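Local coordinates for filamentation induced by cAMP protein Fic (Desulfovibrio alaskensis, PDB 4RGL), which belongs to the Fic/DOC family and joins a largely helical Fic core to a C-terminal domain of the helix-turn-helix clan, at residues E27-Y32 and P206-L211; E214-D219 and V252-S257. One frame throughout, in Å; residues are numbered along the deposited sequence.

In the fold
Helix 16-32 comes first in the chain, and its last residues, 27-32, meet 206-211, 174 residues further on. The second segment follows helix 189-202, so interaction 1 closes a long loop that takes in the Fic/DOC family sequence. The chain then enters helix 214-219, and interaction 2 closes a much shorter, mostly helical loop when 252-257 at the end of helix 238-257 returns to it. The two contacts are in series and neither nests nor crosses. They still touch: Tyr32 and Ile28 pack on helix 238-257, and Leu211 CD1 meets Val252. The centres of interactions 1 and 2 lie about 12 Å apart.

Interaction 1 (E27-Y32 and P206-L211); sequences EIIGRY and PLLAYL
The end of helix 16-32 faces a short 3-10 turn at 206-209, with the CA atoms of Tyr32 and Leu207 8.8 Å apart and no hydrogen bond between the segments. Two apolar pairs carry the contact. The first is Tyr32 with Leu207. The tyrosine ring projects from the helix with CG anti to the backbone N (chi1 -172°), which carries it toward the turn. Its CE2 comes to 4.0 Å from Leu207 CB, so the ring meets the root of the leucine side chain and not its methyl groups. The ring lies obliquely to that carbon, and the two side chains run past each other in opposite directions. Tyr32 OH ends 4.2 Å from Tyr210 O, just after the 3-10 turn, too far for a hydrogen bond.

The second pair is Ile29 with Leu208, one helical turn back. The ends of the side chains touch: Ile29 CD1 lies 4.1 Å from Leu208 CD2, and the two side chains cross at about a right angle. The first bond of the Leu208 side chain points neither toward nor away from 27-32, but its end comes nearer. Both residues are buried.

The turn holds its own shape through Ala209 N to Pro206 O and Tyr210 N to Leu207 O, the latter at 3.1 Å. Other helices close in around the pairs. Tyr32 also packs on Ala255 and Val256 of helix 238-257, and Leu208 rests on Leu201 of helix 189-202. Ala209 O accepts a hydrogen bond from Arg49 of helix 42-59. This is plain hydrophobic packing of a helix end on a 3-10 turn, here joining the N-terminal helix to the connection between helices 189-202 and 214-219 in the helical Fic fold.

Interaction 2 (E214-D219 and V252-S257); sequences ETVIRD and VREAVS
Thr215 and Val216 of the short helix 214-219 meet the carboxylate of Glu254, near the end of helix 238-257. It is a sparse helix-to-helix contact in the largely helical core of a Fic-family protein. The nearest CA atoms, those of Val216 and Glu254, are 10.2 Å apart, and the glutamate spans about half of that distance. Its CG sits between the backbone N and the carbonyl carbon (chi1 72°). Beyond CG the chain is extended, which takes OE2 across to the other helix.

At its end the carboxylate has two neighbours. Thr215 and Glu254 cross at a slant, with Thr215 OG1 3.7 Å from Glu254 OE2. The approach is too long for a hydrogen bond. The threonine hydroxyl is instead bonded to Pro212 O, just before its own helix. Val216 and Glu254 pass in opposite directions, and Val216 CG2 lies 4.1 Å from Glu254 OE2. The same oxygen therefore lies near a hydroxyl and a methyl group.

Glu254 OE2 also forms a weak, long ion pair with Arg51 of helix 42-59. That helix also packs against Thr215 through Arg51, so it flanks the same spot. Val216 in turn rests on Ala247, an earlier residue of helix 238-257. Asp219 OD2 is 6.9 Å from Glu254 OE2, and the two like charges do not touch. The other oxygen of that aspartate is tied within its own helix: Arg218 NE bonds to Asp219 OD1 at 3.2 Å, with the oxygen in the guanidinium plane but the nitrogen 36° out of the carboxylate plane.

Interaction 1 (E27-Y32 and P206-L211)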
loop_
_atom_site.group_PDB
_atom_site.type_symbol
_atom_site.label_atom_id
_atom_site.label_comp_id
_atom_site.label_asym_id
_atom_site.label_seq_id
_atom_site.Cartn_x
_atom_site.Cartn_y
_atom_site.Cartn_z
ATOM N N GLU A 27 -11.982 15.256 -5.961
ATOM C CA GLU A 27 -11.262 16.489 -5.655
ATOM C C GLU A 27 -9.921 16.191 -4.955
ATOM O O GLU A 27 -8.899 16.766 -5.329
ATOM C CB GLU A 27 -12.119 17.417 -4.786
ATOM C CG GLU A 27 -11.471 18.769 -4.529
ATOM C CD GLU A 27 -12.255 19.704 -3.629
ATOM O OE1 GLU A 27 -13.435 19.403 -3.334
ATOM O OE2 GLU A 27 -11.700 20.762 -3.251
ATOM N N ILE A 28 -9.929 15.284 -3.941
ATOM C CA ILE A 28 -8.706 14.941 -3.197
ATOM C C ILE A 28 -7.636 14.388 -4.168
ATOM O O ILE A 28 -6.469 14.760 -4.061
ATOM C CB ILE A 28 -9.002 13.934 -2.040
ATOM C CG1 ILE A 28 -10.091 14.479 -1.057
ATOM C CG2 ILE A 28 -7.716 13.551 -1.297
ATOM C CD1 ILE A 28 -9.738 15.845 -0.326
ATOM N N ILE A 29 -8.052 13.528 -5.143
ATOM C CA ILE A 29 -7.129 12.984 -6.153
ATOM C C ILE A 29 -6.621 14.119 -7.057
ATOM O O ILE A 29 -5.444 14.136 -7.424
ATOM C CB ILE A 29 -7.791 11.855 -6.978
ATOM C CG1 ILE A 29 -8.146 10.645 -6.075
ATOM C CG2 ILE A 29 -6.883 11.430 -8.143
ATOM C CD1 ILE A 29 -8.935 9.546 -6.777
ATOM N N GLY A 30 -7.493 15.096 -7.332
ATOM C CA GLY A 30 -7.127 16.288 -8.090
ATOM C C GLY A 30 -5.946 17.020 -7.483
ATOM O O GLY A 30 -5.220 17.717 -8.186
ATOM N N ARG A 31 -5.741 16.848 -6.154
ATOM C CA ARG A 31 -4.573 17.369 -5.437
ATOM C C ARG A 31 -3.470 16.299 -5.350
ATOM O O ARG A 31 -2.315 16.571 -5.680
ATOM C CB ARG A 31 -4.972 17.833 -4.027
ATOM C CG ARG A 31 -5.286 19.308 -3.926
ATOM C CD ARG A 31 -5.685 19.679 -2.508
ATOM N NE ARG A 31 -5.570 21.119 -2.262
ATOM C CZ ARG A 31 -4.517 21.686 -1.677
ATOM N NH1 ARG A 31 -3.503 20.942 -1.249
ATOM N NH2 ARG A 31 -4.483 23.000 -1.489
ATOM N N TYR A 32 -3.850 15.060 -4.927
ATOM C CA TYR A 32 -2.933 13.905 -4.769
ATOM C C TYR A 32 -2.051 13.711 -6.027
ATOM O O TYR A 32 -0.969 13.127 -5.935
ATOM C CB TYR A 32 -3.750 12.615 -4.480
ATOM C CG TYR A 32 -2.914 11.401 -4.115
ATOM C CD1 TYR A 32 -2.279 11.315 -2.875
ATOM C CD2 TYR A 32 -2.920 10.260 -4.917
ATOM C CE1 TYR A 32 -1.578 10.169 -2.495
ATOM C CE2 TYR A 32 -2.240 9.100 -4.536
ATOM C CZ TYR A 32 -1.567 9.061 -3.324
ATOM O OH TYR A 32 -0.884 7.928 -2.947
ATOM N N PRO A 206 -3.443 4.672 -11.813
ATOM C CA PRO A 206 -2.446 3.717 -11.286
ATOM C C PRO A 206 -1.826 4.144 -9.942
ATOM O O PRO A 206 -1.195 3.322 -9.283
ATOM C CB PRO A 206 -1.385 3.678 -12.381
ATOM C CG PRO A 206 -2.093 4.126 -13.613
ATOM C CD PRO A 206 -3.085 5.134 -13.167
ATOM N N LEU A 207 -2.015 5.416 -9.531
ATOM C CA LEU A 207 -1.494 5.899 -8.240
ATOM C C LEU A 207 -2.258 5.273 -7.078
ATOM O O LEU A 207 -1.702 5.112 -5.986
ATOM C CB LEU A 207 -1.580 7.433 -8.158
ATOM C CG LEU A 207 -0.779 8.211 -9.212
ATOM C CD1 LEU A 207 -1.011 9.701 -9.074
ATOM C CD2 LEU A 207 0.737 7.884 -9.123
ATOM N N LEU A 208 -3.534 4.890 -7.319
ATOM C CA LEU A 208 -4.386 4.276 -6.297
ATOM C C LEU A 208 -3.900 2.851 -5.934
ATOM O O LEU A 208 -4.330 2.298 -4.917
ATOM C CB LEU A 208 -5.842 4.234 -6.771
ATOM C CG LEU A 208 -6.522 5.599 -6.950
ATOM C CD1 LEU A 208 -7.833 5.454 -7.649
ATOM C CD2 LEU A 208 -6.711 6.303 -5.611
ATOM N N ALA A 209 -2.957 2.290 -6.729
ATOM C CA ALA A 209 -2.352 0.994 -6.412
ATOM C C ALA A 209 -1.497 1.095 -5.151
ATOM O O ALA A 209 -1.220 0.075 -4.501
ATOM C CB ALA A 209 -1.508 0.508 -7.581
ATOM N N TYR A 210 -1.120 2.338 -4.770
ATOM C CA TYR A 210 -0.300 2.580 -3.590
ATOM C C TYR A 210 -1.116 3.307 -2.498
ATOM O O TYR A 210 -0.542 3.941 -1.616
ATOM C CB TYR A 210 0.955 3.383 -3.966
ATOM C CG TYR A 210 1.750 2.739 -5.082
ATOM C CD1 TYR A 210 2.580 1.646 -4.835
ATOM C CD2 TYR A 210 1.608 3.165 -6.400
ATOM C CE1 TYR A 210 3.265 1.008 -5.870
ATOM C CE2 TYR A 210 2.297 2.542 -7.442
ATOM C CZ TYR A 210 3.121 1.459 -7.173
ATOM O OH TYR A 210 3.807 0.848 -8.196
ATOM N N LEU A 211 -2.454 3.156 -2.535
ATOM C CA LEU A 211 -3.337 3.714 -1.509
ATOM C C LEU A 211 -3.604 2.657 -0.408
ATOM O O LEU A 211 -4.248 1.632 -0.673
ATOM C CB LEU A 211 -4.661 4.190 -2.150
ATOM C CG LEU A 211 -5.672 4.858 -1.208
ATOM C CD1 LEU A 211 -5.107 6.127 -0.615
ATOM C CD2 LEU A 211 -6.971 5.151 -1.929
#

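Interaction 2 (E214-D219 and V252-S257)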
loop_
_atom_site.group_PDB
_atom_site.type_symbol
_atom_site.label_atom_id
_atom_site.label_comp_id
_atom_site.label_asym_id
_atom_site.label_seq_id
_atom_site.Cartn_x
_atom_site.Cartn_y
_atom_site.Cartn_z
ATOM N N GLU A 214 -6.436 -0.494 3.172
ATOM C CA GLU A 214 -6.581 -1.715 3.959
ATOM C C GLU A 214 -6.305 -1.453 5.457
ATOM O O GLU A 214 -6.884 -2.129 6.309
ATOM C CB GLU A 214 -5.651 -2.812 3.430
ATOM C CG GLU A 214 -5.968 -3.258 1.999
ATOM C CD GLU A 214 -5.514 -2.311 0.899
ATOM O OE1 GLU A 214 -4.681 -1.422 1.185
ATOM O OE2 GLU A 214 -5.919 -2.524 -0.267
ATOM N N THR A 215 -5.466 -0.427 5.777
ATOM C CA THR A 215 -5.194 -0.041 7.176
ATOM C C THR A 215 -6.475 0.504 7.837
ATOM O O THR A 215 -6.675 0.314 9.035
ATOM C CB THR A 215 -4.056 0.994 7.246
ATOM O OG1 THR A 215 -4.461 2.187 6.566
ATOM C CG2 THR A 215 -2.762 0.474 6.665
ATOM N N VAL A 216 -7.347 1.175 7.044
ATOM C CA VAL A 216 -8.627 1.701 7.542
ATOM C C VAL A 216 -9.612 0.536 7.754
ATOM O O VAL A 216 -10.265 0.459 8.800
ATOM C CB VAL A 216 -9.218 2.776 6.580
ATOM C CG1 VAL A 216 -10.553 3.301 7.095
ATOM C CG2 VAL A 216 -8.234 3.922 6.368
ATOM N N ILE A 217 -9.675 -0.395 6.777
ATOM C CA ILE A 217 -10.563 -1.563 6.843
ATOM C C ILE A 217 -10.168 -2.464 8.026
ATOM O O ILE A 217 -11.038 -3.044 8.668
ATOM C CB ILE A 217 -10.526 -2.344 5.502
ATOM C CG1 ILE A 217 -10.848 -1.409 4.314
ATOM C CG2 ILE A 217 -11.474 -3.555 5.538
ATOM C CD1 ILE A 217 -10.488 -1.998 2.929
ATOM N N ARG A 218 -8.848 -2.558 8.323
ATOM C CA ARG A 218 -8.339 -3.358 9.449
ATOM C C ARG A 218 -8.749 -2.734 10.796
ATOM O O ARG A 218 -9.103 -3.456 11.730
ATOM C CB ARG A 218 -6.810 -3.482 9.366
ATOM C CG ARG A 218 -6.186 -4.303 10.496
ATOM C CD ARG A 218 -4.701 -4.030 10.600
ATOM N NE ARG A 218 -4.438 -2.625 10.924
ATOM C CZ ARG A 218 -3.287 -2.009 10.677
ATOM N NH1 ARG A 218 -2.305 -2.649 10.057
ATOM N NH2 ARG A 218 -3.131 -0.732 10.998
ATOM N N ASP A 219 -8.696 -1.399 10.894
ATOM C CA ASP A 219 -9.035 -0.704 12.125
ATOM C C ASP A 219 -10.567 -0.628 12.313
ATOM O O ASP A 219 -11.048 -0.596 13.449
ATOM C CB ASP A 219 -8.415 0.701 12.137
ATOM C CG ASP A 219 -6.883 0.697 12.116
ATOM O OD1 ASP A 219 -6.282 -0.386 12.365
ATOM O OD2 ASP A 219 -6.290 1.772 11.872
ATOM N N VAL A 252 -7.294 8.257 1.147
ATOM C CA VAL A 252 -6.684 9.214 0.227
ATOM C C VAL A 252 -6.522 10.596 0.935
ATOM O O VAL A 252 -5.649 11.375 0.566
ATOM C CB VAL A 252 -7.488 9.329 -1.100
ATOM C CG1 VAL A 252 -8.816 10.046 -0.885
ATOM C CG2 VAL A 252 -6.665 10.021 -2.180
ATOM N N ARG A 253 -7.276 10.817 2.026
ATOM C CA ARG A 253 -7.176 12.039 2.807
ATOM C C ARG A 253 -5.939 11.991 3.733
ATOM O O ARG A 253 -5.175 12.947 3.766
ATOM C CB ARG A 253 -8.460 12.263 3.616
ATOM C CG ARG A 253 -8.570 13.653 4.242
ATOM C CD ARG A 253 -10.023 14.050 4.462
ATOM N NE ARG A 253 -10.762 13.041 5.226
ATOM C CZ ARG A 253 -12.073 13.090 5.443
ATOM N NH1 ARG A 253 -12.798 14.088 4.950
ATOM N NH2 ARG A 253 -12.670 12.136 6.144
ATOM N N GLU A 254 -5.699 10.837 4.423
ATOM C CA GLU A 254 -4.517 10.708 5.297
ATOM C C GLU A 254 -3.232 10.547 4.453
ATOM O O GLU A 254 -2.132 10.685 4.981
ATOM C CB GLU A 254 -4.663 9.527 6.305
ATOM C CG GLU A 254 -4.551 8.137 5.688
ATOM C CD GLU A 254 -4.141 7.035 6.662
ATOM O OE1 GLU A 254 -3.177 7.255 7.434
ATOM O OE2 GLU A 254 -4.682 5.910 6.544
ATOM N N ALA A 255 -3.383 10.303 3.138
ATOM C CA ALA A 255 -2.247 10.178 2.228
ATOM C C ALA A 255 -1.700 11.551 1.839
ATOM O O ALA A 255 -0.499 11.697 1.635
ATOM C CB ALA A 255 -2.656 9.408 0.987
ATOM N N VAL A 256 -2.587 12.560 1.733
ATOM C CA VAL A 256 -2.193 13.920 1.353
ATOM C C VAL A 256 -1.671 14.690 2.598
ATOM O O VAL A 256 -0.814 15.567 2.463
ATOM C CB VAL A 256 -3.371 14.678 0.668
ATOM C CG1 VAL A 256 -2.966 16.098 0.283
ATOM C CG2 VAL A 256 -3.871 13.914 -0.554
ATOM N N SER A 257 -2.158 14.319 3.808
ATOM C CA SER A 257 -1.762 14.982 5.064
ATOM C C SER A 257 -0.299 14.652 5.449
ATOM O O SER A 257 0.329 15.423 6.181
ATOM C CB SER A 257 -2.696 14.580 6.200
ATOM O OG SER A 257 -2.577 13.199 6.501
#